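Local coordinates for PFC0360w protein (Plasmodium falciparum, PDB 3NI8) that probably activates the chaperone Hsp90 by stimulating its ATPase activity, at residues Asp91-Glu94 with Cys95-Ser98; Asn138-Thr141 with Gln142-His146; Val33-Asn36 with Ala37-Ala41. All blocks are in the same frame, centred on the assembly; numbering follows the deposited sequence. Where two conformers were deposited one is given.

Contact 1 (Asp91-Glu94 with Cys95-Ser98)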
ATOM      1  N   ASP A  91       7.043 -12.286  -7.968  1.00 30.53           N
ATOM      2  CA  ASP A  91       7.198 -13.728  -7.963  1.00 30.43           C
ATOM      3  C   ASP A  91       5.861 -14.480  -8.041  1.00 30.63           C
ATOM      4  O   ASP A  91       5.849 -15.714  -8.094  1.00 30.39           O
ATOM      5  CB  ASP A  91       8.009 -14.174  -6.752  1.00 29.94           C
ATOM      6  CG  ASP A  91       7.272 -13.976  -5.466  1.00 31.13           C
ATOM      7  OD1 ASP A  91       7.032 -12.815  -5.086  1.00 33.69           O
ATOM      8  OD2 ASP A  91       6.932 -14.979  -4.815  1.00 32.19           O
ATOM      9  N   TRP A  92       4.753 -13.738  -8.050  1.00 30.69           N
ATOM     10  CA  TRP A  92       3.442 -14.306  -8.341  1.00 31.43           C
ATOM     11  C   TRP A  92       3.358 -14.690  -9.823  1.00 32.52           C
ATOM     12  O   TRP A  92       4.164 -14.232 -10.643  1.00 32.92           O
ATOM     13  CB  TRP A  92       2.336 -13.292  -8.034  1.00 30.83           C
ATOM     14  CG  TRP A  92       2.128 -13.005  -6.605  1.00 29.39           C
ATOM     15  CD1 TRP A  92       2.817 -13.524  -5.548  1.00 28.82           C
ATOM     16  CD2 TRP A  92       1.191 -12.075  -6.055  1.00 28.88           C
ATOM     17  NE1 TRP A  92       2.359 -12.989  -4.367  1.00 28.58           N
ATOM     18  CE2 TRP A  92       1.356 -12.095  -4.651  1.00 28.96           C
ATOM     19  CE3 TRP A  92       0.220 -11.234  -6.605  1.00 27.74           C
ATOM     20  CZ2 TRP A  92       0.570 -11.310  -3.792  1.00 27.03           C
ATOM     21  CZ3 TRP A  92      -0.550 -10.443  -5.746  1.00 26.61           C
ATOM     22  CH2 TRP A  92      -0.372 -10.494  -4.359  1.00 25.24           C
ATOM     23  N   ASN A  93       2.365 -15.505 -10.169  1.00 33.68           N
ATOM     24  CA  ASN A  93       2.108 -15.843 -11.563  1.00 34.79           C
ATOM     25  C   ASN A  93       1.996 -14.595 -12.388  1.00 35.96           C
ATOM     26  O   ASN A  93       1.474 -13.583 -11.912  1.00 36.36           O
ATOM     27  CB  ASN A  93       0.825 -16.653 -11.696  1.00 34.37           C
ATOM     28  CG  ASN A  93       1.016 -18.085 -11.305  1.00 34.38           C
ATOM     29  OD1 ASN A  93       1.869 -18.792 -11.872  1.00 33.87           O
ATOM     30  ND2 ASN A  93       0.231 -18.540 -10.326  1.00 33.04           N
ATOM     31  N   GLU A  94       2.481 -14.671 -13.624  1.00 37.73           N
ATOM     32  CA  GLU A  94       2.463 -13.536 -14.543  1.00 39.42           C
ATOM     33  C   GLU A  94       1.059 -12.900 -14.590  1.00 39.83           C
ATOM     34  O   GLU A  94       0.931 -11.669 -14.531  1.00 39.66           O
ATOM     35  CB  GLU A  94       2.994 -13.972 -15.924  1.00 39.91           C
ATOM     36  CG  GLU A  94       2.508 -13.162 -17.159  1.00 43.91           C
ATOM     37  CD  GLU A  94       3.385 -11.949 -17.533  1.00 47.78           C
ATOM     38  OE1 GLU A  94       3.703 -11.107 -16.652  1.00 48.21           O
ATOM     39  OE2 GLU A  94       3.715 -11.819 -18.739  1.00 48.67           O
ATOM     40  N   CYS A  95       0.030 -13.755 -14.649  1.00 40.19           N
ATOM     41  CA  CYS A  95      -1.373 -13.342 -14.697  1.00 40.81           C
ATOM     42  C   CYS A  95      -1.917 -12.738 -13.394  1.00 39.73           C
ATOM     43  O   CYS A  95      -2.748 -11.824 -13.436  1.00 39.96           O
ATOM     44  CB  CYS A  95      -2.273 -14.530 -15.116  1.00 41.71           C
ATOM     45  SG  CYS A  95      -2.857 -14.527 -16.879  1.00 46.84           S
ATOM     46  N   ASP A  96      -1.471 -13.254 -12.249  1.00 38.22           N
ATOM     47  CA  ASP A  96      -2.066 -12.881 -10.952  1.00 36.62           C
ATOM     48  C   ASP A  96      -1.783 -11.434 -10.506  1.00 35.69           C
ATOM     49  O   ASP A  96      -0.652 -10.955 -10.560  1.00 35.95           O
ATOM     50  CB  ASP A  96      -1.697 -13.899  -9.878  1.00 36.24           C
ATOM     51  CG  ASP A  96      -2.324 -15.269 -10.131  1.00 37.33           C
ATOM     52  OD1 ASP A  96      -3.169 -15.392 -11.050  1.00 37.47           O
ATOM     53  OD2 ASP A  96      -1.986 -16.234  -9.407  1.00 39.14           O
ATOM     54  N   TYR A  97      -2.848 -10.733 -10.127  1.00 34.22           N
ATOM     55  CA  TYR A  97      -2.781  -9.372  -9.603  1.00 32.39           C
ATOM     56  C   TYR A  97      -3.788  -9.257  -8.468  1.00 30.45           C
ATOM     57  O   TYR A  97      -4.961  -9.579  -8.649  1.00 30.19           O
ATOM     58  CB  TYR A  97      -3.153  -8.362 -10.688  1.00 32.71           C
ATOM     59  CG  TYR A  97      -1.983  -7.732 -11.407  1.00 35.54           C
ATOM     60  CD1 TYR A  97      -1.229  -6.710 -10.803  1.00 37.32           C
ATOM     61  CD2 TYR A  97      -1.619  -8.150 -12.698  1.00 39.17           C
ATOM     62  CE1 TYR A  97      -0.136  -6.113 -11.467  1.00 38.57           C
ATOM     63  CE2 TYR A  97      -0.517  -7.561 -13.375  1.00 39.99           C
ATOM     64  CZ  TYR A  97       0.205  -6.539 -12.749  1.00 40.44           C
ATOM     65  OH  TYR A  97       1.270  -5.953 -13.402  1.00 42.74           O
ATOM     66  N   SER A  98      -3.349  -8.801  -7.303  1.00 27.80           N
ATOM     67  CA  SER A  98      -4.294  -8.533  -6.232  1.00 25.63           C
ATOM     68  C   SER A  98      -4.870  -7.115  -6.393  1.00 24.39           C
ATOM     69  O   SER A  98      -4.467  -6.365  -7.295  1.00 24.02           O
ATOM     70  CB  SER A  98      -3.625  -8.730  -4.869  1.00 25.30           C
ATOM     71  OG  SER A  98      -2.713  -7.681  -4.615  1.00 25.32           O
TER

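Contact 2 (Asn138-Thr141 with Gln142-His146)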
ATOM      1  N   ASN A 138       2.109  -9.076   6.761  1.00 25.96           N
ATOM      2  CA  ASN A 138       3.342  -8.663   7.436  1.00 26.12           C
ATOM      3  C   ASN A 138       4.021  -7.494   6.721  1.00 25.79           C
ATOM      4  O   ASN A 138       4.513  -6.587   7.371  1.00 25.62           O
ATOM      5  CB  ASN A 138       4.343  -9.822   7.585  1.00 26.71           C
ATOM      6  CG  ASN A 138       3.842 -10.941   8.504  1.00 27.32           C
ATOM      7  OD1 ASN A 138       2.827 -10.808   9.189  1.00 26.47           O
ATOM      8  ND2 ASN A 138       4.562 -12.059   8.504  1.00 26.68           N
ATOM      9  N   GLY A 139       4.034  -7.509   5.386  1.00 25.78           N
ATOM     10  CA  GLY A 139       4.510  -6.353   4.598  1.00 25.41           C
ATOM     11  C   GLY A 139       3.867  -5.016   4.984  1.00 25.43           C
ATOM     12  O   GLY A 139       4.547  -3.991   5.091  1.00 25.92           O
ATOM     13  N   TRP A 140       2.552  -5.013   5.190  1.00 24.90           N
ATOM     14  CA  TRP A 140       1.866  -3.785   5.566  1.00 24.53           C
ATOM     15  C   TRP A 140       2.080  -3.433   7.038  1.00 25.00           C
ATOM     16  O   TRP A 140       2.458  -2.311   7.340  1.00 24.94           O
ATOM     17  CB  TRP A 140       0.366  -3.844   5.247  1.00 23.77           C
ATOM     18  CG  TRP A 140       0.024  -3.937   3.777  1.00 21.22           C
ATOM     19  CD1 TRP A 140      -0.539  -5.005   3.139  1.00 19.69           C
ATOM     20  CD2 TRP A 140       0.193  -2.913   2.775  1.00 18.75           C
ATOM     21  NE1 TRP A 140      -0.728  -4.716   1.798  1.00 20.21           N
ATOM     22  CE2 TRP A 140      -0.297  -3.442   1.548  1.00 18.25           C
ATOM     23  CE3 TRP A 140       0.694  -1.609   2.798  1.00 17.36           C
ATOM     24  CZ2 TRP A 140      -0.295  -2.714   0.355  1.00 17.54           C
ATOM     25  CZ3 TRP A 140       0.702  -0.878   1.613  1.00 18.39           C
ATOM     26  CH2 TRP A 140       0.198  -1.433   0.401  1.00 18.98           C
ATOM     27  N   THR A 141       1.845  -4.381   7.939  1.00 25.50           N
ATOM     28  CA  THR A 141       1.906  -4.086   9.365  1.00 27.05           C
ATOM     29  C   THR A 141       3.353  -3.790   9.825  1.00 27.54           C
ATOM     30  O   THR A 141       3.586  -2.810  10.523  1.00 27.25           O
ATOM     31  CB  THR A 141       1.246  -5.215  10.236  1.00 27.32           C
ATOM     32  OG1 THR A 141       2.016  -6.431  10.131  1.00 29.15           O
ATOM     33  CG2 THR A 141      -0.225  -5.484   9.798  1.00 26.77           C
ATOM     34  N   GLN A 142       4.308  -4.604   9.366  1.00 28.44           N
ATOM     35  CA  GLN A 142       5.672  -4.643   9.919  1.00 29.12           C
ATOM     36  C   GLN A 142       6.624  -3.666   9.257  1.00 29.80           C
ATOM     37  O   GLN A 142       7.591  -3.227   9.881  1.00 30.61           O
ATOM     38  CB  GLN A 142       6.273  -6.079   9.886  1.00 29.24           C
ATOM     39  CG  GLN A 142       5.480  -7.182  10.652  1.00 28.70           C
ATOM     40  CD  GLN A 142       4.981  -6.711  12.016  1.00 31.86           C
ATOM     41  OE1 GLN A 142       5.773  -6.333  12.890  1.00 34.17           O
ATOM     42  NE2 GLN A 142       3.667  -6.719  12.202  1.00 32.36           N
ATOM     43  N   ASN A 143       6.371  -3.326   8.000  1.00 30.36           N
ATOM     44  CA  ASN A 143       7.268  -2.429   7.270  1.00 30.89           C
ATOM     45  C   ASN A 143       6.564  -1.124   6.916  1.00 30.12           C
ATOM     46  O   ASN A 143       6.810  -0.082   7.522  1.00 29.65           O
ATOM     47  CB  ASN A 143       7.817  -3.053   5.958  1.00 31.79           C
ATOM     48  CG  ASN A 143       8.344  -4.502   6.108  1.00 34.73           C
ATOM     49  OD1 ASN A 143       8.349  -5.273   5.110  1.00 39.70           O
ATOM     50  ND2 ASN A 143       8.808  -4.872   7.309  1.00 32.68           N
ATOM     51  N   PHE A 144       5.676  -1.205   5.930  1.00 29.06           N
ATOM     52  CA  PHE A 144       5.030  -0.035   5.365  1.00 28.49           C
ATOM     53  C   PHE A 144       4.230   0.809   6.355  1.00 27.99           C
ATOM     54  O   PHE A 144       4.496   2.005   6.517  1.00 28.40           O
ATOM     55  CB  PHE A 144       4.133  -0.457   4.216  1.00 28.63           C
ATOM     56  CG  PHE A 144       3.780   0.655   3.286  1.00 27.92           C
ATOM     57  CD1 PHE A 144       4.358   0.723   2.028  1.00 26.40           C
ATOM     58  CD2 PHE A 144       2.856   1.634   3.663  1.00 27.07           C
ATOM     59  CE1 PHE A 144       4.008   1.748   1.148  1.00 27.14           C
ATOM     60  CE2 PHE A 144       2.505   2.664   2.788  1.00 26.37           C
ATOM     61  CZ  PHE A 144       3.071   2.716   1.525  1.00 25.73           C
ATOM     62  N   LEU A 145       3.231   0.211   6.989  1.00 26.92           N
ATOM     63  CA  LEU A 145       2.405   0.977   7.928  1.00 26.48           C
ATOM     64  C   LEU A 145       3.172   1.360   9.192  1.00 26.59           C
ATOM     65  O   LEU A 145       2.910   2.399   9.785  1.00 26.89           O
ATOM     66  CB  LEU A 145       1.102   0.242   8.273  1.00 25.79           C
ATOM     67  CG  LEU A 145       0.116   0.028   7.110  1.00 25.25           C
ATOM     68  CD1 LEU A 145      -0.993  -0.915   7.516  1.00 23.70           C
ATOM     69  CD2 LEU A 145      -0.464   1.353   6.566  1.00 24.37           C
ATOM     70  N   HIS A 146       4.118   0.512   9.597  1.00 26.52           N
ATOM     71  CA  HIS A 146       4.980   0.789  10.728  1.00 26.04           C
ATOM     72  C   HIS A 146       5.808   2.051  10.515  1.00 26.10           C
ATOM     73  O   HIS A 146       5.895   2.902  11.411  1.00 26.74           O
ATOM     74  CB  HIS A 146       5.901  -0.395  10.968  1.00 26.34           C
ATOM     75  CG  HIS A 146       6.712  -0.277  12.217  1.00 27.28           C
ATOM     76  ND1 HIS A 146       8.015   0.181  12.219  1.00 26.66           N
ATOM     77  CD2 HIS A 146       6.396  -0.533  13.509  1.00 26.17           C
ATOM     78  CE1 HIS A 146       8.472   0.181  13.458  1.00 25.57           C
ATOM     79  NE2 HIS A 146       7.507  -0.240  14.260  1.00 25.25           N
TER
HETATM   80  O   HOH W   1       6.718  -3.528   2.958  1.00 37.77           O

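Contact 3 (Val33-Asn36 with Ala37-Ala41). With IPA (isopropyl alcohol), chain B.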
ATOM      1  N   VAL A  33      -1.845  14.052   3.794  1.00 27.26           N
ATOM      2  CA  VAL A  33      -0.514  13.633   4.192  1.00 26.94           C
ATOM      3  C   VAL A  33      -0.398  12.098   4.090  1.00 26.53           C
ATOM      4  O   VAL A  33       0.616  11.565   3.637  1.00 26.27           O
ATOM      5  CB  VAL A  33      -0.213  14.222   5.613  1.00 27.09           C
ATOM      6  CG1 VAL A  33       0.659  13.344   6.446  1.00 27.59           C
ATOM      7  CG2 VAL A  33       0.400  15.601   5.495  1.00 27.18           C
ATOM      8  N   LEU A  34      -1.446  11.387   4.495  1.00 26.13           N
ATOM      9  CA  LEU A  34      -1.465   9.934   4.324  1.00 25.98           C
ATOM     10  C   LEU A  34      -1.577   9.534   2.849  1.00 25.97           C
ATOM     11  O   LEU A  34      -0.875   8.621   2.398  1.00 26.56           O
ATOM     12  CB  LEU A  34      -2.579   9.299   5.139  1.00 25.88           C
ATOM     13  CG  LEU A  34      -2.403   9.392   6.649  1.00 26.01           C
ATOM     14  CD1 LEU A  34      -3.583   8.768   7.325  1.00 24.36           C
ATOM     15  CD2 LEU A  34      -1.075   8.699   7.060  1.00 27.43           C
ATOM     16  N   PHE A  35      -2.438  10.234   2.105  1.00 25.13           N
ATOM     17  CA  PHE A  35      -2.555  10.071   0.649  1.00 24.38           C
ATOM     18  C   PHE A  35      -1.204  10.255  -0.066  1.00 23.62           C
ATOM     19  O   PHE A  35      -0.838   9.440  -0.927  1.00 24.03           O
ATOM     20  CB  PHE A  35      -3.616  11.045   0.086  1.00 24.82           C
ATOM     21  CG  PHE A  35      -3.827  10.935  -1.407  1.00 24.69           C
ATOM     22  CD1 PHE A  35      -4.810  10.103  -1.924  1.00 24.98           C
ATOM     23  CD2 PHE A  35      -3.042  11.682  -2.296  1.00 25.73           C
ATOM     24  CE1 PHE A  35      -5.017  10.009  -3.321  1.00 24.82           C
ATOM     25  CE2 PHE A  35      -3.215  11.582  -3.685  1.00 25.56           C
ATOM     26  CZ  PHE A  35      -4.217  10.745  -4.196  1.00 26.02           C
ATOM     27  N   ASN A  36      -0.488  11.328   0.282  0.50 22.83           N
ATOM     28  CA  ASN A  36       0.879  11.567  -0.210  0.50 21.87           C
ATOM     29  C   ASN A  36       1.757  10.353   0.019  0.50 21.68           C
ATOM     30  O   ASN A  36       2.451   9.891  -0.881  0.50 21.67           O
ATOM     31  CB  ASN A  36       1.533  12.784   0.469  0.50 20.94           C
ATOM     32  CG  ASN A  36       3.022  12.929   0.116  0.50 19.81           C
ATOM     33  OD1 ASN A  36       3.903  12.532   0.889  0.50 17.54           O
ATOM     34  ND2 ASN A  36       3.303  13.503  -1.051  0.50 15.93           N
ATOM     35  N   ALA A  37       1.700   9.827   1.230  1.00 21.59           N
ATOM     36  CA  ALA A  37       2.601   8.752   1.623  1.00 21.76           C
ATOM     37  C   ALA A  37       2.441   7.503   0.731  1.00 22.39           C
ATOM     38  O   ALA A  37       3.416   6.728   0.554  1.00 22.73           O
ATOM     39  CB  ALA A  37       2.393   8.387   3.096  1.00 21.42           C
ATOM     40  N   PHE A  38       1.228   7.296   0.193  1.00 21.76           N
ATOM     41  CA  PHE A  38       0.969   6.141  -0.645  1.00 21.80           C
ATOM     42  C   PHE A  38       1.274   6.371  -2.125  1.00 22.70           C
ATOM     43  O   PHE A  38       1.367   5.391  -2.894  1.00 22.93           O
ATOM     44  CB  PHE A  38      -0.471   5.661  -0.492  1.00 21.70           C
ATOM     45  CG  PHE A  38      -0.689   4.778   0.702  1.00 20.98           C
ATOM     46  CD1 PHE A  38      -0.712   3.397   0.561  1.00 17.62           C
ATOM     47  CD2 PHE A  38      -0.873   5.334   1.972  1.00 19.06           C
ATOM     48  CE1 PHE A  38      -0.893   2.584   1.666  1.00 18.31           C
ATOM     49  CE2 PHE A  38      -1.066   4.529   3.075  1.00 18.50           C
ATOM     50  CZ  PHE A  38      -1.084   3.153   2.929  1.00 17.97           C
ATOM     51  N   THR A  39       1.440   7.635  -2.526  1.00 22.52           N
ATOM     52  CA  THR A  39       1.469   7.972  -3.946  1.00 23.31           C
ATOM     53  C   THR A  39       2.684   8.798  -4.402  1.00 23.83           C
ATOM     54  O   THR A  39       2.793   9.181  -5.577  1.00 23.66           O
ATOM     55  CB  THR A  39       0.211   8.770  -4.332  1.00 23.64           C
ATOM     56  OG1 THR A  39       0.143   9.948  -3.521  1.00 24.34           O
ATOM     57  CG2 THR A  39      -1.060   7.948  -4.140  1.00 23.08           C
ATOM     58  N   ASP A  40       3.578   9.099  -3.472  1.00 24.47           N
ATOM     59  CA  ASP A  40       4.709   9.969  -3.743  1.00 25.14           C
ATOM     60  C   ASP A  40       6.005   9.162  -3.657  1.00 25.48           C
ATOM     61  O   ASP A  40       6.351   8.609  -2.591  1.00 25.50           O
ATOM     62  CB  ASP A  40       4.699  11.114  -2.744  1.00 25.05           C
ATOM     63  CG  ASP A  40       5.870  12.059  -2.898  1.00 28.24           C
ATOM     64  OD1 ASP A  40       7.000  11.623  -3.240  1.00 30.27           O
ATOM     65  OD2 ASP A  40       5.652  13.263  -2.626  1.00 32.56           O
ATOM     66  N   ALA A  41       6.717   9.115  -4.782  1.00 25.66           N
ATOM     67  CA  ALA A  41       7.921   8.303  -4.913  1.00 26.44           C
ATOM     68  C   ALA A  41       8.946   8.573  -3.804  1.00 27.08           C
ATOM     69  O   ALA A  41       9.546   7.623  -3.265  1.00 26.64           O
ATOM     70  CB  ALA A  41       8.544   8.478  -6.294  1.00 25.87           C
TER
HETATM   71  C1  IPA B 159       2.339   2.617  -4.175  1.00 28.26           C
HETATM   72  C2  IPA B 159       1.284   1.939  -3.293  1.00 28.45           C
HETATM   73  C3  IPA B 159       1.829   1.074  -2.156  1.00 26.51           C
HETATM   74  O2  IPA B 159       0.384   2.903  -2.808  1.00 29.74           O

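Contact 1 (Asp91-Glu94 with Cys95-Ser98)
Trp-92 reaches along the chain to Ser-98, and Asn-93 closes a tight turn with Asp-96. The far corner of the indole does the touching: Trp-92 CZ3 lies 3.6 Å from Ser-98 N, which sits at the ring edge and in the ring plane, while Trp-92 CH2 comes within 3.7 Å of Ser-98 CB. In the turn, Asp-96 N gives a weak, bent bond to Asn-93 O (3.0 Å). A second weak but much straighter bond runs between the side chains, from Asn-93 ND2 to Asp-96 OD2 (3.3 Å, 166°). The two groups lie side by side and point the same way, yet their amide and carboxylate planes are perpendicular. Both CG atoms stand anti to their own carbonyl carbons (chi1 -78° for Asn-93, -67° for Asp-96), which brings the polar ends together. With helical backbone angles at Glu-94 and Cys-95, residues 93 to 96 form a beta turn in the connection between antiparallel neighbours, strands 82-89 and 98-106 of the sheet. Further out, the Lys-88 ammonium bonds to the carbonyls of Asn-93 and Asp-96, bracing the turn from the strand before it. Ser-98 OG is held by Trp-87 O and His-118, and the buried indole of Trp-92 rests against Val-132, Arg-135 and Cys-136 of helix 132-150 and on Pro-122.

Contact 2 (Asn138-Thr141 with Gln142-His146)
Trp-140 and Phe-144 run side by side from one flank of helix 132-150, their rings set in a T-shaped (edge-to-face) pair. The benzo edge of the indole is turned to the phenyl face: Trp-140 CZ3 stands 3.8 Å above the Phe-144 plane, over its centre, and the six-membered rings have centroids 5.1 Å apart with planes at 66°. The two side chains start differently. Trp-140 has CG beside its backbone N (chi1 -65°), whereas Phe-144 has CG anti to N (chi1 -161°), and the indole of Trp-140 reaches forward along the helix until its edge meets the phenyl face. Trp-140 NE1, at the other edge, is bonded to His-118. Leu-145 lies against the root of the same tryptophan, with CD1 3.9 Å from Trp-140 CB. Toward solvent the pairing is polar: Gln-142 folds back at chi2 and its NE2 donates to Thr-141 OG1 at 2.7 Å, a hydroxyl that also bonds to Lys-137 O.

After a regular alpha-helical bond from Gln-142 N to Asn-138 O the backbone widens locally. Phe-144 N bonds to Gly-139 O (3.1 Å) and Leu-145 N to Trp-140 O (2.7 Å), both pi-type steps of five residues, and a water bridges Gly-139 O and Asn-143 OD1. On the inner side Trp-140 and Leu-145 meet Ile-23, Leu-116 and Leu-114 of strands 21-27 and 111-119. A long C-terminal helix laid across an antiparallel sheet in this way is the hallmark of the helix-grip (SRPBCC) fold.

Contact 3 (Val33-Asn36 with Ala37-Ala41)
Hydrogen bonds from side chains finish the turns of helix 31-39 that join Phe-35 to Thr-39 and Asn-36 to Asp-40. Thr-39 OG1 donates to Phe-35 O at 2.8 Å; its chi1 of 58° puts the hydroxyl between its own N and carbonyl carbon, facing back down the helix. That carbonyl also accepts from Phe-38 N, and the two donors come from opposite faces of its plane. In the conformer of Asn-36 described here, one of two deposited, ND2 donates to Asp-40 OD2 (2.8 Å, 148° at the hydrogen). The carboxylate oxygen is met on its anti side, and the amide and carboxylate planes stand 73° apart.

Among backbone bonds, Ala-37 N to Val-33 O is a regular helical one, while Thr-39 N to Asn-36 O (3.0 Å) is a tighter step of three residues. Here one helix hands over to the next: Asp-40 is the N-cap of helix 41-47, its OD1 accepting from Tyr-42 N, so one carboxylate ties the old helix by OD2 and starts the new one by OD1. In the same conformer Asn-36 OD1 bonds to Thr-43 across the junction.

Apolar and ring contacts lie on the buried side. Thr-39 CG2 sits over one face of Phe-35, 4.2 Å above its plane and toward the rim. Leu-34 O approaches the Phe-38 ring in its plane, 3.3 Å from CD2. Phe-35 and Phe-38 both touch Ile-83 of the sheet, and Phe-38 also packs on helix 132-150.

A ligand adds a polar contact. Isopropyl alcohol, probably from the crystallisation liquor, sets O2 2.7 Å from Phe-38 O, with Glu-85 as a second polar neighbour.

Contacts 2 and 3 meet directly: Phe-38 of contact 3 packs against Trp-140, Phe-144 and Leu-145 of contact 2, with Phe-144 CE2 3.6 Å from Phe-38 CE1. Both are helical, but contact 3 is largely buried, its apolar side chains facing the sheet and helix 132-150, whereas contact 2 has an aromatic inner side and a polar outer one. Contact 1 lies about 25 Å from contact 3, centre to centre, on the opposite side of the chain's centre. It is a partly exposed loop turn whose own polar bonds are weak and which Lys-88 braces, with Trp-92 and Ser-98 its buried members. The three share helix 132-150, which carries contact 2 and touches Trp-92 and Phe-38.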